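PDB 2R39: FixG-related protein from Vibrio parahaemolyticus, which is of unknown function but probably belongs to a membrane-bound 4Fe-4S electron-transport protein, this piece being its C-terminal immunoglobulin-like domain. Local coordinates for residues D52-N57 against T94-L99. Residues are numbered along the deposited sequence; the frame is centred on the assembly and turned at random.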
ATOM      1  N   ASP A  52      -3.675  -3.141   2.827  1.00 44.38           N
ATOM      2  CA  ASP A  52      -4.838  -2.925   1.961  1.00 45.50           C
ATOM      3  C   ASP A  52      -4.767  -1.564   1.319  1.00 44.55           C
ATOM      4  O   ASP A  52      -3.929  -0.768   1.685  1.00 44.23           O
ATOM      5  CB  ASP A  52      -6.121  -3.017   2.798  1.00 46.42           C
ATOM      6  CG  ASP A  52      -6.499  -4.439   3.080  1.00 51.40           C
ATOM      7  OD1 ASP A  52      -6.966  -5.112   2.122  1.00 53.32           O
ATOM      8  OD2 ASP A  52      -6.309  -4.881   4.245  1.00 52.58           O
ATOM      9  N   VAL A  53      -5.646  -1.312   0.353  1.00 44.27           N
ATOM     10  CA  VAL A  53      -5.767   0.010  -0.260  1.00 44.23           C
ATOM     11  C   VAL A  53      -7.265   0.319  -0.343  1.00 45.36           C
ATOM     12  O   VAL A  53      -8.104  -0.590  -0.539  1.00 45.83           O
ATOM     13  CB  VAL A  53      -5.099   0.131  -1.677  1.00 44.53           C
ATOM     14  CG1 VAL A  53      -5.731  -0.870  -2.722  1.00 43.37           C
ATOM     15  CG2 VAL A  53      -5.171   1.580  -2.197  1.00 43.41           C
ATOM     16  N   LYS A  54      -7.613   1.572  -0.131  1.00 44.54           N
ATOM     17  CA  LYS A  54      -8.979   1.965  -0.389  1.00 45.80           C
ATOM     18  C   LYS A  54      -9.018   3.173  -1.306  1.00 44.85           C
ATOM     19  O   LYS A  54      -8.047   3.944  -1.356  1.00 43.96           O
ATOM     20  CB  LYS A  54      -9.745   2.132   0.924  1.00 47.33           C
ATOM     21  CG  LYS A  54      -9.766   3.489   1.515  1.00 52.75           C
ATOM     22  CD  LYS A  54     -10.950   3.651   2.486  1.00 54.40           C
ATOM     23  CE  LYS A  54     -11.000   2.542   3.522  1.00 53.08           C
ATOM     24  NZ  LYS A  54     -11.622   3.030   4.805  1.00 52.34           N
ATOM     25  N   GLY A  55     -10.093   3.288  -2.088  1.00 43.74           N
ATOM     26  CA  GLY A  55     -10.283   4.436  -2.961  1.00 43.42           C
ATOM     27  C   GLY A  55     -10.384   4.126  -4.439  1.00 43.84           C
ATOM     28  O   GLY A  55     -10.688   5.018  -5.224  1.00 43.10           O
ATOM     29  N   LEU A  56     -10.130   2.876  -4.824  1.00 43.14           N
ATOM     30  CA  LEU A  56     -10.279   2.467  -6.238  1.00 44.10           C
ATOM     31  C   LEU A  56     -11.486   1.552  -6.398  1.00 44.17           C
ATOM     32  O   LEU A  56     -11.653   0.610  -5.621  1.00 43.65           O
ATOM     33  CB  LEU A  56      -9.000   1.767  -6.734  1.00 43.75           C
ATOM     34  CG  LEU A  56      -7.850   2.747  -7.002  1.00 43.54           C
ATOM     35  CD1 LEU A  56      -6.475   2.066  -6.997  1.00 45.55           C
ATOM     36  CD2 LEU A  56      -8.101   3.470  -8.338  1.00 41.79           C
ATOM     37  N   ASN A  57     -12.325   1.835  -7.396  1.00 43.79           N
ATOM     38  CA  ASN A  57     -13.552   1.052  -7.632  1.00 45.32           C
ATOM     39  C   ASN A  57     -13.290  -0.261  -8.379  1.00 45.12           C
ATOM     40  O   ASN A  57     -14.104  -1.186  -8.382  1.00 44.70           O
ATOM     41  CB  ASN A  57     -14.588   1.925  -8.376  1.00 45.98           C
ATOM     42  CG  ASN A  57     -15.054   3.109  -7.538  1.00 47.64           C
ATOM     43  OD1 ASN A  57     -14.903   3.123  -6.311  1.00 53.83           O
ATOM     44  ND2 ASN A  57     -15.635   4.082  -8.181  1.00 51.71           N
ATOM     45  N   THR A  94      -7.484   9.693  -5.287  1.00 44.11           N
ATOM     46  CA  THR A  94      -6.991   9.618  -3.908  1.00 45.08           C
ATOM     47  C   THR A  94      -7.205   8.237  -3.344  1.00 45.26           C
ATOM     48  O   THR A  94      -8.308   7.685  -3.436  1.00 45.60           O
ATOM     49  CB  THR A  94      -7.684  10.658  -2.984  1.00 45.77           C
ATOM     50  OG1 THR A  94      -7.384  11.948  -3.485  1.00 46.41           O
ATOM     51  CG2 THR A  94      -7.118  10.577  -1.549  1.00 46.06           C
ATOM     52  N   ILE A  95      -6.134   7.656  -2.791  1.00 44.85           N
ATOM     53  CA  ILE A  95      -6.203   6.339  -2.198  1.00 44.27           C
ATOM     54  C   ILE A  95      -5.566   6.416  -0.817  1.00 45.00           C
ATOM     55  O   ILE A  95      -4.886   7.394  -0.504  1.00 45.07           O
ATOM     56  CB  ILE A  95      -5.489   5.256  -3.089  1.00 44.55           C
ATOM     57  CG1 ILE A  95      -4.005   5.626  -3.311  1.00 44.40           C
ATOM     58  CG2 ILE A  95      -6.222   5.117  -4.484  1.00 43.38           C
ATOM     59  CD1 ILE A  95      -3.101   4.496  -3.920  1.00 42.79           C
ATOM     60  N   GLN A  96      -5.787   5.390  -0.003  1.00 44.52           N
ATOM     61  CA  GLN A  96      -5.091   5.252   1.260  1.00 45.48           C
ATOM     62  C   GLN A  96      -4.619   3.839   1.331  1.00 45.46           C
ATOM     63  O   GLN A  96      -5.400   2.913   1.057  1.00 45.55           O
ATOM     64  CB  GLN A  96      -6.060   5.376   2.422  1.00 45.73           C
ATOM     65  CG  GLN A  96      -6.304   6.745   2.951  1.00 48.95           C
ATOM     66  CD  GLN A  96      -7.223   6.643   4.138  1.00 52.10           C
ATOM     67  OE1 GLN A  96      -7.924   5.626   4.298  1.00 53.18           O
ATOM     68  NE2 GLN A  96      -7.206   7.646   4.989  1.00 50.86           N
ATOM     69  N   PHE A  97      -3.361   3.668   1.722  1.00 44.87           N
ATOM     70  CA  PHE A  97      -2.864   2.378   2.137  1.00 43.72           C
ATOM     71  C   PHE A  97      -3.125   2.201   3.628  1.00 44.54           C
ATOM     72  O   PHE A  97      -3.018   3.163   4.430  1.00 44.17           O
ATOM     73  CB  PHE A  97      -1.388   2.268   1.826  1.00 43.76           C
ATOM     74  CG  PHE A  97      -1.094   2.180   0.350  1.00 44.01           C
ATOM     75  CD1 PHE A  97      -1.242   0.979  -0.326  1.00 43.57           C
ATOM     76  CD2 PHE A  97      -0.657   3.303  -0.351  1.00 43.91           C
ATOM     77  CE1 PHE A  97      -0.963   0.886  -1.688  1.00 44.75           C
ATOM     78  CE2 PHE A  97      -0.377   3.217  -1.711  1.00 44.34           C
ATOM     79  CZ  PHE A  97      -0.536   2.007  -2.376  1.00 43.69           C
ATOM     80  N   ILE A  98      -3.508   0.986   4.003  1.00 43.71           N
ATOM     81  CA  ILE A  98      -3.932   0.758   5.357  1.00 44.45           C
ATOM     82  C   ILE A  98      -3.169  -0.422   5.899  1.00 45.45           C
ATOM     83  O   ILE A  98      -3.160  -1.493   5.280  1.00 44.93           O
ATOM     84  CB  ILE A  98      -5.456   0.563   5.424  1.00 45.05           C
ATOM     85  CG1 ILE A  98      -6.156   1.842   4.903  1.00 46.35           C
ATOM     86  CG2 ILE A  98      -5.910   0.196   6.868  1.00 44.68           C
ATOM     87  CD1 ILE A  98      -7.479   1.578   4.244  1.00 49.22           C
ATOM     88  N   LEU A  99      -2.498  -0.208   7.028  1.00 45.47           N
ATOM     89  CA  LEU A  99      -1.874  -1.315   7.739  1.00 46.04           C
ATOM     90  C   LEU A  99      -2.817  -1.685   8.884  1.00 46.65           C
ATOM     91  O   LEU A  99      -3.203  -0.832   9.681  1.00 45.86           O
ATOM     92  CB  LEU A  99      -0.478  -0.917   8.269  1.00 46.45           C
ATOM     93  CG  LEU A  99       0.204  -1.994   9.129  1.00 46.49           C
ATOM     94  CD1 LEU A  99       1.713  -1.886   9.033  1.00 47.74           C
ATOM     95  CD2 LEU A  99      -0.242  -1.911  10.577  1.00 48.12           C
TER
HETATM   96  O   HOH W   1      -5.216  -3.330   6.155  1.00 38.40           O
HETATM   97  O   HOH W   2     -10.915   7.479  -4.053  1.00 34.63           O
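Two groups meet the carbonyl oxygen of Ile98: Asp52 N reaches Ile98 O at 3.0 Å, in the carbonyl plane, and a water sits 2.9 Å from the same Ile98 O and 2.7 Å from Asp52 OD2. Asp52 CG stands beside the backbone N (chi1 -79°), and the turn of the carboxylate beyond it (chi2 -73°) brings OD2 to the water. Asp52 and Ile98 form a hydrogen-bonded pair, Val53 and Phe97 the non-hydrogen-bonded pair that follows, and Lys54 and Gln96 a second hydrogen-bonded one, a short run of regular antiparallel sheet. The bond from Lys54 N to Gln96 O, 2.8 Å, is the shortest of the four, and that oxygen also receives a CA-H...O contact from Val53.

Strand 47-54 ends at Lys54, yet Gly55 CA is still 4.6 Å from Ile95 CA, and only after it does the chain leave its partner. At Gly55, whose backbone angles would press a CB against the preceding carbonyl oxygen, direct pairing gives way to a second water, which donates to both Gly55 O and Thr94 O.

Side chains sort by face. On one, Lys54 and Gln96 run side by side in the same direction, while Lys54 CE rests 3.7 Å from Ile98 CD1, aliphatic against aliphatic. On the other, Val53 CG2, anti to the backbone N, meets Ile95 CB at 3.8 Å and lies over a face of the Phe97 ring, offset toward its rim. Leu56 comes from the loop to cross Ile95, CG to CG2 at 3.8 Å.

This second face looks into an immunoglobulin-like sandwich: Val53, Ile95 and Phe97 all touch Leu81 of the opposing sheet, where Tyr35 also meets the Phe97 ring edge-to-face. Within its own sheet, strand 92-101 is flanked by 47-54 and by 106-115, the latter bonded through Ile95, Phe97 and Leu99.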